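Local coordinates for protein PatF (Prochloron didemni, PDB 4BG2) that is probably a prenyltransferase-like protein of the patellamide (cyanobactin) pathway, at residues E240-F245 with A280-E285; L190-P195 with A232-T237; N215-V220 with E287-R292. All coordinates share one frame; numbering follows the deposited sequence.

Contact 1 of 3, residues E240-F245 with A280-E285; sequences EPILFF and AIAVTE
The methyl of Ala282 sits squarely over the ring of Phe244: its CB lies 3.7 Å from the centroid of that ring and 12° off the ring normal, a CH-pi contact between antiparallel, non-hydrogen-bonded partners. CD1 of Ile242, two residues before Phe244, reaches the same methyl, at 3.8 Å from Ala282 CB; with CG1 anti to the backbone N (chi1 -179°), the longer branch is turned in this direction. On the other face of the two strands the arrangement changes. Val283 CG1 meets Phe245 CE2 at 3.7 Å, in the plane of the ring, so this aromatic presents its edge rather than its face. Between these side chains the main chains pair through Leu243 with Val283 and Phe245 with Ile281, each pair closed by two N-H···O bonds; that from Leu243 N to Val283 O is 2.9 Å long.

At the Glu240 end the contact turns polar. The glutamate crosses Thr284 at about a right angle, OE1 standing 3.4 Å from Thr284 CB, while OE2 bonds to Thr286 OG1. Thr284 OG1 itself caps Glu287 N, the threonine being the N-cap of helix 285-288. A water donates to Glu240 OE1 (2.8 Å) and Pro241 O and accepts from Glu285 N (2.7 Å), tying the entry of one strand to the start of the helix after the other. An alanine in place of Glu240 would probably leave Thr286 OG1 and the bridging water without their carboxylate partner.

Within the antiparallel barrel, strand 229-233 flanks the pair beyond Ile242 and Phe244, strand 295-303 flanks it beyond Ala280 and Ala282, and helix 218-223 packs against Leu243 and Phe245.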
ATOM      1  N   GLU A 240      -2.547  -9.805 -14.247  1.00 36.62           N
ATOM      2  CA  GLU A 240      -1.241  -9.206 -14.517  1.00 34.92           C
ATOM      3  C   GLU A 240      -0.879  -8.385 -13.297  1.00 31.38           C
ATOM      4  O   GLU A 240      -1.759  -7.949 -12.571  1.00 28.96           O
ATOM      5  CB  GLU A 240      -1.229  -8.377 -15.817  1.00 34.50           C
ATOM      6  CG  GLU A 240      -2.186  -7.200 -15.902  1.00 35.13           C
ATOM      7  CD  GLU A 240      -2.016  -6.409 -17.216  1.00 36.66           C
ATOM      8  OE1 GLU A 240      -1.040  -5.627 -17.384  1.00 35.45           O
ATOM      9  OE2 GLU A 240      -2.887  -6.552 -18.086  1.00 40.80           O
ATOM     10  N   PRO A 241       0.423  -8.226 -13.038  1.00 30.63           N
ATOM     11  CA  PRO A 241       0.799  -7.456 -11.880  1.00 28.60           C
ATOM     12  C   PRO A 241       0.334  -6.006 -11.940  1.00 27.60           C
ATOM     13  O   PRO A 241       0.205  -5.440 -13.017  1.00 27.92           O
ATOM     14  CB  PRO A 241       2.331  -7.503 -11.916  1.00 29.35           C
ATOM     15  CG  PRO A 241       2.693  -7.755 -13.366  1.00 30.24           C
ATOM     16  CD  PRO A 241       1.601  -8.658 -13.839  1.00 31.56           C
ATOM     17  N   ILE A 242       0.185  -5.394 -10.780  1.00 27.21           N
ATOM     18  CA  ILE A 242       0.055  -3.958 -10.679  1.00 27.80           C
ATOM     19  C   ILE A 242       1.433  -3.372 -10.389  1.00 26.37           C
ATOM     20  O   ILE A 242       2.150  -3.859  -9.526  1.00 24.04           O
ATOM     21  CB  ILE A 242      -1.023  -3.552  -9.655  1.00 30.84           C
ATOM     22  CG1 ILE A 242      -1.159  -2.036  -9.591  1.00 34.07           C
ATOM     23  CG2 ILE A 242      -0.727  -4.105  -8.270  1.00 31.38           C
ATOM     24  CD1 ILE A 242      -2.492  -1.616  -9.042  1.00 36.60           C
ATOM     25  N   LEU A 243       1.838  -2.398 -11.206  1.00 24.62           N
ATOM     26  CA  LEU A 243       3.172  -1.826 -11.146  1.00 25.34           C
ATOM     27  C   LEU A 243       3.089  -0.567 -10.357  1.00 24.36           C
ATOM     28  O   LEU A 243       2.126   0.155 -10.489  1.00 25.50           O
ATOM     29  CB  LEU A 243       3.726  -1.516 -12.554  1.00 26.63           C
ATOM     30  CG  LEU A 243       3.616  -2.620 -13.603  1.00 27.99           C
ATOM     31  CD1 LEU A 243       4.258  -2.193 -14.932  1.00 29.64           C
ATOM     32  CD2 LEU A 243       4.258  -3.917 -13.115  1.00 29.04           C
ATOM     33  N   PHE A 244       4.087  -0.304  -9.526  1.00 24.55           N
ATOM     34  CA  PHE A 244       4.104   0.879  -8.699  1.00 27.10           C
ATOM     35  C   PHE A 244       5.353   1.655  -9.092  1.00 26.73           C
ATOM     36  O   PHE A 244       6.433   1.087  -9.128  1.00 26.06           O
ATOM     37  CB  PHE A 244       4.224   0.515  -7.207  1.00 28.77           C
ATOM     38  CG  PHE A 244       2.931   0.266  -6.517  1.00 33.99           C
ATOM     39  CD1 PHE A 244       2.134  -0.826  -6.856  1.00 38.25           C
ATOM     40  CD2 PHE A 244       2.543   1.057  -5.417  1.00 35.45           C
ATOM     41  CE1 PHE A 244       0.937  -1.074  -6.157  1.00 38.36           C
ATOM     42  CE2 PHE A 244       1.373   0.801  -4.729  1.00 36.28           C
ATOM     43  CZ  PHE A 244       0.567  -0.272  -5.096  1.00 36.71           C
ATOM     44  N   PHE A 245       5.197   2.958  -9.298  1.00 26.51           N
ATOM     45  CA  PHE A 245       6.307   3.848  -9.603  1.00 28.04           C
ATOM     46  C   PHE A 245       6.372   4.928  -8.523  1.00 28.84           C
ATOM     47  O   PHE A 245       5.513   5.795  -8.510  1.00 28.93           O
ATOM     48  CB  PHE A 245       6.090   4.474 -10.975  1.00 28.50           C
ATOM     49  CG  PHE A 245       5.882   3.467 -12.063  1.00 28.65           C
ATOM     50  CD1 PHE A 245       6.975   2.889 -12.704  1.00 29.75           C
ATOM     51  CD2 PHE A 245       4.611   3.083 -12.432  1.00 27.50           C
ATOM     52  CE1 PHE A 245       6.788   1.954 -13.703  1.00 31.71           C
ATOM     53  CE2 PHE A 245       4.415   2.148 -13.422  1.00 28.49           C
ATOM     54  CZ  PHE A 245       5.503   1.576 -14.059  1.00 30.47           C
ATOM     55  N   ALA A 280       3.197   7.851  -5.552  1.00 28.90           N
ATOM     56  CA  ALA A 280       3.347   6.683  -6.378  1.00 27.69           C
ATOM     57  C   ALA A 280       2.143   6.525  -7.257  1.00 27.34           C
ATOM     58  O   ALA A 280       1.018   6.764  -6.843  1.00 28.48           O
ATOM     59  CB  ALA A 280       3.554   5.432  -5.529  1.00 26.45           C
ATOM     60  N   ILE A 281       2.393   6.095  -8.481  1.00 27.41           N
ATOM     61  CA  ILE A 281       1.345   5.702  -9.369  1.00 27.54           C
ATOM     62  C   ILE A 281       1.357   4.185  -9.480  1.00 25.02           C
ATOM     63  O   ILE A 281       2.390   3.589  -9.744  1.00 23.88           O
ATOM     64  CB  ILE A 281       1.528   6.320 -10.759  1.00 28.09           C
ATOM     65  CG1 ILE A 281       1.583   7.834 -10.644  1.00 30.34           C
ATOM     66  CG2 ILE A 281       0.390   5.884 -11.689  1.00 29.14           C
ATOM     67  CD1 ILE A 281       0.328   8.471 -10.064  1.00 30.71           C
ATOM     68  N   ALA A 282       0.184   3.586  -9.305  1.00 24.31           N
ATOM     69  CA  ALA A 282       0.014   2.138  -9.447  1.00 23.36           C
ATOM     70  C   ALA A 282      -0.875   1.899 -10.643  1.00 23.00           C
ATOM     71  O   ALA A 282      -1.998   2.428 -10.709  1.00 23.38           O
ATOM     72  CB  ALA A 282      -0.591   1.540  -8.182  1.00 22.20           C
ATOM     73  N   VAL A 283      -0.366   1.109 -11.580  1.00 23.24           N
ATOM     74  CA  VAL A 283      -0.988   0.928 -12.881  1.00 24.45           C
ATOM     75  C   VAL A 283      -0.534  -0.396 -13.495  1.00 24.77           C
ATOM     76  O   VAL A 283       0.562  -0.847 -13.230  1.00 24.24           O
ATOM     77  CB  VAL A 283      -0.684   2.174 -13.771  1.00 26.30           C
ATOM     78  CG1 VAL A 283       0.801   2.328 -14.051  1.00 27.40           C
ATOM     79  CG2 VAL A 283      -1.466   2.136 -15.076  1.00 27.73           C
ATOM     80  N   THR A 284      -1.377  -1.044 -14.281  1.00 25.97           N
ATOM     81  CA  THR A 284      -0.957  -2.246 -15.006  1.00 27.11           C
ATOM     82  C   THR A 284      -0.169  -1.881 -16.280  1.00 28.81           C
ATOM     83  O   THR A 284      -0.302  -0.785 -16.818  1.00 28.90           O
ATOM     84  CB  THR A 284      -2.143  -3.111 -15.438  1.00 26.97           C
ATOM     85  OG1 THR A 284      -2.940  -2.366 -16.341  1.00 29.53           O
ATOM     86  CG2 THR A 284      -2.980  -3.556 -14.226  1.00 27.48           C
ATOM     87  N   GLU A 285       0.652  -2.812 -16.736  1.00 29.98           N
ATOM     88  CA  GLU A 285       1.339  -2.694 -18.031  1.00 32.75           C
ATOM     89  C   GLU A 285       0.359  -2.296 -19.132  1.00 33.00           C
ATOM     90  O   GLU A 285       0.615  -1.361 -19.887  1.00 32.23           O
ATOM     91  CB  GLU A 285       1.977  -4.033 -18.404  1.00 34.32           C
ATOM     92  CG  GLU A 285       2.985  -3.946 -19.554  1.00 37.86           C
ATOM     93  CD  GLU A 285       3.610  -5.285 -19.880  1.00 41.35           C
ATOM     94  OE1 GLU A 285       3.041  -6.340 -19.507  1.00 44.56           O
ATOM     95  OE2 GLU A 285       4.677  -5.295 -20.509  1.00 46.28           O
TER
HETATM   96  O   HOH W   1       0.931  -5.155 -15.492  1.00 24.27           O

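Contact 2 of 3, residues L190-P195 with A232-T237; sequences LGPCAP and AFFSKT
Phe233 brings the CD1-CE1 side of its ring up to Gly191, CD1 coming within 3.4 Å of Gly191 CA. Its first torsion, anti to the carbonyl carbon (chi1 -81°), sets CG beside its own backbone N, and chi2 then turns CD1 toward the glycine. A beta carbon on Gly191 would collide with CE1, so the missing side chain is what allows this approach. The carbonyl oxygen of Leu190 lies near the plane of the same ring, at its edge.

The next aromatic, Phe234, has its ring in a different neighbourhood, touching Leu165 and Leu169 of helix 163-172. Pro192 crosses it at about a right angle, with CG 4.0 Å from Phe234 CE1 and close to the ring plane: the proline meets an edge. Leu190, from strand 186-194, packs on Ala153 and Leu154 of helix 147-157.

The backbones pair antiparallel, Leu190 with Phe234 through two bonds, the shorter from Leu190 N to Phe234 O at 2.8 Å. A further bond runs from Ala232 N to Pro192 O, 3.1 Å.

Pro192 has no N-H to offer back, so the return bond to Ala232 O cannot form. That oxygen is met by carbon instead: Gly191 CA approaches it at 3.4 Å in a CA-H···O contact, and Pro192 CD is 3.1 Å from it. The junction of strands 186-194 and 229-233 is thus held by three N-H···O bonds among buried groups, with one potential bond lost to proline and glycine admitting the Phe233 ring.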
ATOM      1  N   LEU A 190       2.286 -10.336  -3.507  1.00 25.83           N
ATOM      2  CA  LEU A 190       3.748 -10.395  -3.383  1.00 26.94           C
ATOM      3  C   LEU A 190       4.396  -9.262  -4.144  1.00 25.52           C
ATOM      4  O   LEU A 190       4.112  -9.058  -5.326  1.00 24.31           O
ATOM      5  CB  LEU A 190       4.302 -11.730  -3.869  1.00 30.10           C
ATOM      6  CG  LEU A 190       4.299 -12.763  -2.742  1.00 34.06           C
ATOM      7  CD1 LEU A 190       2.988 -13.523  -2.784  1.00 34.46           C
ATOM      8  CD2 LEU A 190       5.496 -13.702  -2.799  1.00 38.33           C
ATOM      9  N   GLY A 191       5.251  -8.517  -3.447  1.00 24.68           N
ATOM     10  CA  GLY A 191       5.687  -7.202  -3.907  1.00 24.45           C
ATOM     11  C   GLY A 191       7.185  -7.099  -4.058  1.00 24.26           C
ATOM     12  O   GLY A 191       7.845  -6.503  -3.221  1.00 24.38           O
ATOM     13  N   PRO A 192       7.733  -7.717  -5.107  1.00 23.75           N
ATOM     14  CA  PRO A 192       9.117  -7.451  -5.416  1.00 26.31           C
ATOM     15  C   PRO A 192       9.340  -5.979  -5.781  1.00 26.39           C
ATOM     16  O   PRO A 192       8.487  -5.356  -6.425  1.00 25.41           O
ATOM     17  CB  PRO A 192       9.394  -8.362  -6.618  1.00 27.59           C
ATOM     18  CG  PRO A 192       8.080  -8.551  -7.242  1.00 26.53           C
ATOM     19  CD  PRO A 192       7.138  -8.650  -6.065  1.00 25.49           C
ATOM     20  N   CYS A 193      10.469  -5.440  -5.343  1.00 28.81           N
ATOM     21  CA  CYS A 193      10.837  -4.054  -5.598  1.00 30.71           C
ATOM     22  C   CYS A 193      12.266  -3.942  -6.119  1.00 33.19           C
ATOM     23  O   CYS A 193      13.092  -4.813  -5.852  1.00 33.56           O
ATOM     24  CB  CYS A 193      10.737  -3.246  -4.322  1.00 31.34           C
ATOM     25  SG  CYS A 193       9.061  -3.118  -3.704  1.00 33.65           S
ATOM     26  N   ALA A 194      12.535  -2.855  -6.851  1.00 34.88           N
ATOM     27  CA  ALA A 194      13.899  -2.520  -7.315  1.00 35.82           C
ATOM     28  C   ALA A 194      14.177  -1.032  -7.128  1.00 36.73           C
ATOM     29  O   ALA A 194      13.295  -0.225  -7.351  1.00 36.39           O
ATOM     30  CB  ALA A 194      14.063  -2.902  -8.779  1.00 34.76           C
ATOM     31  N   PRO A 195      15.417  -0.661  -6.761  1.00 41.55           N
ATOM     32  CA  PRO A 195      15.760   0.756  -6.501  1.00 42.70           C
ATOM     33  C   PRO A 195      15.708   1.655  -7.745  1.00 41.85           C
ATOM     34  O   PRO A 195      16.019   1.177  -8.842  1.00 43.12           O
ATOM     35  CB  PRO A 195      17.196   0.668  -5.977  1.00 44.01           C
ATOM     36  CG  PRO A 195      17.770  -0.520  -6.683  1.00 45.07           C
ATOM     37  CD  PRO A 195      16.628  -1.518  -6.781  1.00 42.99           C
ATOM     38  N   ALA A 232       6.261  -4.177  -8.200  1.00 25.78           N
ATOM     39  CA  ALA A 232       5.188  -4.833  -8.885  1.00 26.49           C
ATOM     40  C   ALA A 232       4.517  -5.758  -7.885  1.00 28.61           C
ATOM     41  O   ALA A 232       5.212  -6.487  -7.171  1.00 31.62           O
ATOM     42  CB  ALA A 232       5.731  -5.624 -10.059  1.00 27.54           C
ATOM     43  N   PHE A 233       3.193  -5.752  -7.835  1.00 27.50           N
ATOM     44  CA  PHE A 233       2.487  -6.725  -7.024  1.00 28.58           C
ATOM     45  C   PHE A 233       1.912  -7.846  -7.861  1.00 26.15           C
ATOM     46  O   PHE A 233       1.103  -7.617  -8.748  1.00 25.08           O
ATOM     47  CB  PHE A 233       1.370  -6.067  -6.213  1.00 30.80           C
ATOM     48  CG  PHE A 233       1.832  -5.387  -4.963  1.00 33.14           C
ATOM     49  CD1 PHE A 233       2.526  -6.075  -3.992  1.00 36.40           C
ATOM     50  CD2 PHE A 233       1.503  -4.062  -4.724  1.00 37.24           C
ATOM     51  CE1 PHE A 233       2.906  -5.446  -2.821  1.00 36.21           C
ATOM     52  CE2 PHE A 233       1.884  -3.418  -3.564  1.00 36.30           C
ATOM     53  CZ  PHE A 233       2.605  -4.106  -2.617  1.00 38.48           C
ATOM     54  N   PHE A 234       2.356  -9.064  -7.582  1.00 23.78           N
ATOM     55  CA  PHE A 234       1.781 -10.266  -8.166  1.00 24.28           C
ATOM     56  C   PHE A 234       0.832 -10.977  -7.183  1.00 26.01           C
ATOM     57  O   PHE A 234       1.042 -10.961  -5.966  1.00 25.30           O
ATOM     58  CB  PHE A 234       2.908 -11.204  -8.556  1.00 25.45           C
ATOM     59  CG  PHE A 234       3.800 -10.646  -9.644  1.00 26.09           C
ATOM     60  CD1 PHE A 234       4.807  -9.761  -9.336  1.00 26.76           C
ATOM     61  CD2 PHE A 234       3.583 -10.983 -10.965  1.00 27.26           C
ATOM     62  CE1 PHE A 234       5.613  -9.229 -10.333  1.00 28.30           C
ATOM     63  CE2 PHE A 234       4.374 -10.461 -11.971  1.00 27.90           C
ATOM     64  CZ  PHE A 234       5.386  -9.578 -11.655  1.00 27.94           C
ATOM     65  N   SER A 235      -0.199 -11.610  -7.723  1.00 28.51           N
ATOM     66  CA  SER A 235      -1.124 -12.401  -6.921  1.00 30.57           C
ATOM     67  C   SER A 235      -1.787 -13.423  -7.804  1.00 32.51           C
ATOM     68  O   SER A 235      -2.028 -13.161  -8.974  1.00 31.62           O
ATOM     69  CB  SER A 235      -2.232 -11.510  -6.320  1.00 29.72           C
ATOM     70  OG  SER A 235      -3.057 -12.219  -5.388  1.00 29.91           O
ATOM     71  N   LYS A 236      -2.165 -14.550  -7.210  1.00 33.85           N
ATOM     72  CA  LYS A 236      -3.047 -15.520  -7.869  1.00 36.46           C
ATOM     73  C   LYS A 236      -4.325 -14.839  -8.372  1.00 35.98           C
ATOM     74  O   LYS A 236      -4.964 -15.306  -9.287  1.00 35.80           O
ATOM     75  CB  LYS A 236      -3.518 -16.589  -6.890  1.00 38.08           C
ATOM     76  CG  LYS A 236      -4.150 -17.802  -7.559  1.00 43.96           C
ATOM     77  CD  LYS A 236      -4.567 -18.821  -6.515  1.00 47.77           C
ATOM     78  CE  LYS A 236      -5.107 -20.098  -7.148  1.00 54.45           C
ATOM     79  NZ  LYS A 236      -6.468 -19.900  -7.744  1.00 56.67           N
ATOM     80  N   THR A 237      -4.727 -13.769  -7.697  1.00 34.16           N
ATOM     81  CA  THR A 237      -5.962 -13.083  -7.975  1.00 38.27           C
ATOM     82  C   THR A 237      -5.816 -12.086  -9.116  1.00 37.67           C
ATOM     83  O   THR A 237      -6.813 -11.577  -9.619  1.00 40.35           O
ATOM     84  CB  THR A 237      -6.409 -12.351  -6.707  1.00 42.41           C
ATOM     85  OG1 THR A 237      -6.879 -13.316  -5.751  1.00 45.37           O
ATOM     86  CG2 THR A 237      -7.486 -11.356  -6.998  1.00 45.62           C
TER

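Contact 3 of 3, residues N215-V220 with E287-R292; sequences NLSRKV and ELEKSR
Ser217 OG accepts from Val220 N at 3.1 Å and 171°, a nearly straight bond that makes this serine the N-cap of helix 218-223. The beta carbon of the same serine faces Glu289, whose OE2 stands 3.7 Å from Ser217 CB. Here a surface helix of the barrel, starting at its cap, meets the short helix 285-288 and the loop that follows.

Glu289 reaches the cap by folding over: CG is anti to the carbonyl carbon and the chain bends at chi2 (-69°), which swings CD back toward the cap; OE1 ends 3.8 Å from Lys219 CB. A carboxylate near the N-terminal end of a helix would probably be favoured electrostatically, although it forms only van der Waals contacts with the facing segment.

Lys219 does not turn its ammonium to that glutamate. CG is anti to the backbone N (chi1 173°), the aliphatic chain passes across Leu288 at about a right angle with CD 3.6 Å from Leu288 O, and NZ makes a weak hydrogen bond to Tyr256 O.

Leu288 is buried and also touches Phe245. Its CD1 fits against Val220, 3.7 Å from CG2, the branch of the valine that lies beside its own backbone N.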
ATOM      1  N   ASN A 215      10.767  -8.851 -20.148  1.00 42.34           N
ATOM      2  CA  ASN A 215       9.374  -9.227 -20.307  1.00 41.22           C
ATOM      3  C   ASN A 215       8.372  -8.093 -20.436  1.00 40.99           C
ATOM      4  O   ASN A 215       7.289  -8.311 -20.945  1.00 41.73           O
ATOM      5  CB  ASN A 215       8.962 -10.163 -19.160  1.00 40.78           C
ATOM      6  CG  ASN A 215       9.864 -11.385 -19.069  1.00 42.78           C
ATOM      7  OD1 ASN A 215       9.562 -12.420 -19.634  1.00 47.28           O
ATOM      8  ND2 ASN A 215      10.994 -11.250 -18.402  1.00 42.63           N
ATOM      9  N   LEU A 216       8.686  -6.912 -19.920  1.00 38.14           N
ATOM     10  CA  LEU A 216       7.676  -5.876 -19.823  1.00 36.08           C
ATOM     11  C   LEU A 216       7.818  -4.888 -20.972  1.00 36.43           C
ATOM     12  O   LEU A 216       8.829  -4.867 -21.655  1.00 36.54           O
ATOM     13  CB  LEU A 216       7.739  -5.160 -18.477  1.00 34.92           C
ATOM     14  CG  LEU A 216       7.376  -5.998 -17.251  1.00 34.92           C
ATOM     15  CD1 LEU A 216       7.290  -5.105 -16.028  1.00 34.52           C
ATOM     16  CD2 LEU A 216       6.077  -6.785 -17.442  1.00 34.90           C
ATOM     17  N   SER A 217       6.793  -4.071 -21.175  1.00 34.17           N
ATOM     18  CA  SER A 217       6.724  -3.238 -22.355  1.00 34.35           C
ATOM     19  C   SER A 217       7.835  -2.183 -22.374  1.00 36.19           C
ATOM     20  O   SER A 217       8.457  -1.875 -21.348  1.00 32.81           O
ATOM     21  CB  SER A 217       5.372  -2.547 -22.413  1.00 32.85           C
ATOM     22  OG  SER A 217       5.296  -1.536 -21.424  1.00 30.55           O
ATOM     23  N   ARG A 218       8.066  -1.620 -23.552  1.00 40.36           N
ATOM     24  CA  ARG A 218       9.020  -0.529 -23.706  1.00 43.57           C
ATOM     25  C   ARG A 218       8.615   0.666 -22.852  1.00 41.25           C
ATOM     26  O   ARG A 218       9.455   1.333 -22.258  1.00 39.38           O
ATOM     27  CB  ARG A 218       9.146  -0.134 -25.183  1.00 50.18           C
ATOM     28  CG  ARG A 218       9.802  -1.240 -26.002  1.00 57.14           C
ATOM     29  CD  ARG A 218      10.042  -0.841 -27.440  1.00 65.02           C
ATOM     30  NE  ARG A 218       8.796  -0.779 -28.219  1.00 70.45           N
ATOM     31  CZ  ARG A 218       8.554  -1.436 -29.355  1.00 75.97           C
ATOM     32  NH1 ARG A 218       9.462  -2.242 -29.903  1.00 78.26           N
ATOM     33  NH2 ARG A 218       7.382  -1.278 -29.962  1.00 80.15           N
ATOM     34  N   LYS A 219       7.316   0.914 -22.759  1.00 40.26           N
ATOM     35  CA  LYS A 219       6.828   2.034 -21.965  1.00 40.60           C
ATOM     36  C   LYS A 219       7.176   1.847 -20.473  1.00 36.65           C
ATOM     37  O   LYS A 219       7.622   2.794 -19.819  1.00 34.82           O
ATOM     38  CB  LYS A 219       5.322   2.224 -22.182  1.00 43.16           C
ATOM     39  CG  LYS A 219       4.694   3.259 -21.262  1.00 45.81           C
ATOM     40  CD  LYS A 219       4.329   4.533 -21.996  1.00 49.87           C
ATOM     41  CE  LYS A 219       4.251   5.723 -21.040  1.00 52.33           C
ATOM     42  NZ  LYS A 219       5.436   6.003 -20.157  1.00 54.92           N
ATOM     43  N   VAL A 220       6.989   0.636 -19.955  1.00 33.59           N
ATOM     44  CA  VAL A 220       7.449   0.303 -18.595  1.00 32.62           C
ATOM     45  C   VAL A 220       8.955   0.467 -18.443  1.00 33.57           C
ATOM     46  O   VAL A 220       9.424   1.150 -17.523  1.00 33.20           O
ATOM     47  CB  VAL A 220       7.073  -1.135 -18.184  1.00 31.24           C
ATOM     48  CG1 VAL A 220       7.800  -1.540 -16.901  1.00 30.77           C
ATOM     49  CG2 VAL A 220       5.571  -1.218 -17.962  1.00 30.00           C
ATOM     50  N   GLU A 287      -2.611  -0.872 -18.964  1.00 34.94           N
ATOM     51  CA  GLU A 287      -3.163   0.475 -18.852  1.00 36.34           C
ATOM     52  C   GLU A 287      -2.128   1.546 -19.192  1.00 37.38           C
ATOM     53  O   GLU A 287      -2.493   2.639 -19.621  1.00 41.78           O
ATOM     54  CB  GLU A 287      -3.750   0.707 -17.470  1.00 36.52           C
ATOM     55  CG  GLU A 287      -4.369   2.085 -17.278  1.00 39.34           C
ATOM     56  CD  GLU A 287      -5.695   2.264 -18.007  1.00 41.28           C
ATOM     57  OE1 GLU A 287      -6.360   1.258 -18.344  1.00 40.98           O
ATOM     58  OE2 GLU A 287      -6.064   3.429 -18.242  1.00 48.23           O
ATOM     59  N   LEU A 288      -0.853   1.250 -18.978  1.00 37.25           N
ATOM     60  CA  LEU A 288       0.236   2.166 -19.362  1.00 39.63           C
ATOM     61  C   LEU A 288       0.408   2.326 -20.869  1.00 40.59           C
ATOM     62  O   LEU A 288       1.000   3.300 -21.310  1.00 40.40           O
ATOM     63  CB  LEU A 288       1.582   1.697 -18.818  1.00 39.58           C
ATOM     64  CG  LEU A 288       2.195   2.454 -17.653  1.00 42.35           C
ATOM     65  CD1 LEU A 288       3.620   1.941 -17.468  1.00 43.16           C
ATOM     66  CD2 LEU A 288       2.195   3.971 -17.856  1.00 42.81           C
ATOM     67  N   GLU A 289      -0.084   1.366 -21.645  1.00 42.34           N
ATOM     68  CA  GLU A 289       0.026   1.430 -23.098  1.00 46.70           C
ATOM     69  C   GLU A 289      -0.892   2.504 -23.693  1.00 47.40           C
ATOM     70  O   GLU A 289      -0.699   2.919 -24.834  1.00 48.10           O
ATOM     71  CB  GLU A 289      -0.324   0.068 -23.727  1.00 50.01           C
ATOM     72  CG  GLU A 289       0.612  -1.102 -23.416  1.00 53.02           C
ATOM     73  CD  GLU A 289       2.020  -1.007 -24.035  1.00 57.38           C
ATOM     74  OE1 GLU A 289       2.693   0.035 -23.874  1.00 58.89           O
ATOM     75  OE2 GLU A 289       2.482  -2.006 -24.635  1.00 58.82           O
ATOM     76  N   LYS A 290      -1.897   2.933 -22.931  1.00 45.71           N
ATOM     77  CA  LYS A 290      -2.907   3.879 -23.411  1.00 49.11           C
ATOM     78  C   LYS A 290      -2.355   5.311 -23.469  1.00 49.37           C
ATOM     79  O   LYS A 290      -1.401   5.634 -22.783  1.00 46.00           O
ATOM     80  CB  LYS A 290      -4.173   3.821 -22.524  1.00 47.72           C
ATOM     81  CG  LYS A 290      -4.931   2.485 -22.488  1.00 50.25           C
ATOM     82  CD  LYS A 290      -5.895   2.478 -21.298  1.00 50.60           C
ATOM     83  CE  LYS A 290      -7.103   1.546 -21.407  1.00 51.29           C
ATOM     84  NZ  LYS A 290      -6.751   0.114 -21.604  1.00 50.15           N
ATOM     85  N   SER A 291      -2.960   6.161 -24.299  1.00 52.96           N
ATOM     86  CA  SER A 291      -2.539   7.567 -24.419  1.00 54.86           C
ATOM     87  C   SER A 291      -2.741   8.342 -23.103  1.00 53.64           C
ATOM     88  O   SER A 291      -2.021   9.305 -22.792  1.00 52.25           O
ATOM     89  CB  SER A 291      -3.288   8.265 -25.568  1.00 58.74           C
ATOM     90  OG  SER A 291      -4.668   8.443 -25.270  1.00 59.56           O
ATOM     91  N   ARG A 292      -3.720   7.907 -22.323  1.00 51.71           N
ATOM     92  CA  ARG A 292      -4.078   8.581 -21.101  1.00 51.11           C
ATOM     93  C   ARG A 292      -4.443   7.534 -20.055  1.00 48.81           C
ATOM     94  O   ARG A 292      -5.096   6.531 -20.382  1.00 48.09           O
ATOM     95  CB  ARG A 292      -5.262   9.477 -21.443  1.00 54.08           C
ATOM     96  CG  ARG A 292      -5.602  10.556 -20.443  1.00 56.94           C
ATOM     97  CD  ARG A 292      -6.730  11.415 -21.005  1.00 60.84           C
ATOM     98  NE  ARG A 292      -6.211  12.308 -22.044  1.00 62.14           N
ATOM     99  CZ  ARG A 292      -5.535  13.438 -21.818  1.00 65.21           C
ATOM    100  NH1 ARG A 292      -5.282  13.853 -20.579  1.00 65.00           N
ATOM    101  NH2 ARG A 292      -5.097  14.162 -22.846  1.00 67.11           N
TER

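Contacts 1 and 2 are two strand pairings of one barrel sheet, separated by the pairing of strands 229-233 and 242-247; their centres lie about 9 Å apart. Across that middle pairing Ile242 O and Phe233 N are 2.7 Å apart, probably hydrogen-bonded, and the rings of Phe233 and Phe244 meet edge-to-face. Contact 3 lies about 10 Å, centre to centre, from contact 1, whose segments fall within the loop it closes. Leu243 CD1 touches Val220 CG2 at 3.4 Å, linking barrel to helix. Contacts 2 and 3 stay about 17 Å apart between centres and do not touch. The Phe233 and Phe244 rings probably face the barrel interior, where related prenyltransferases bind substrate.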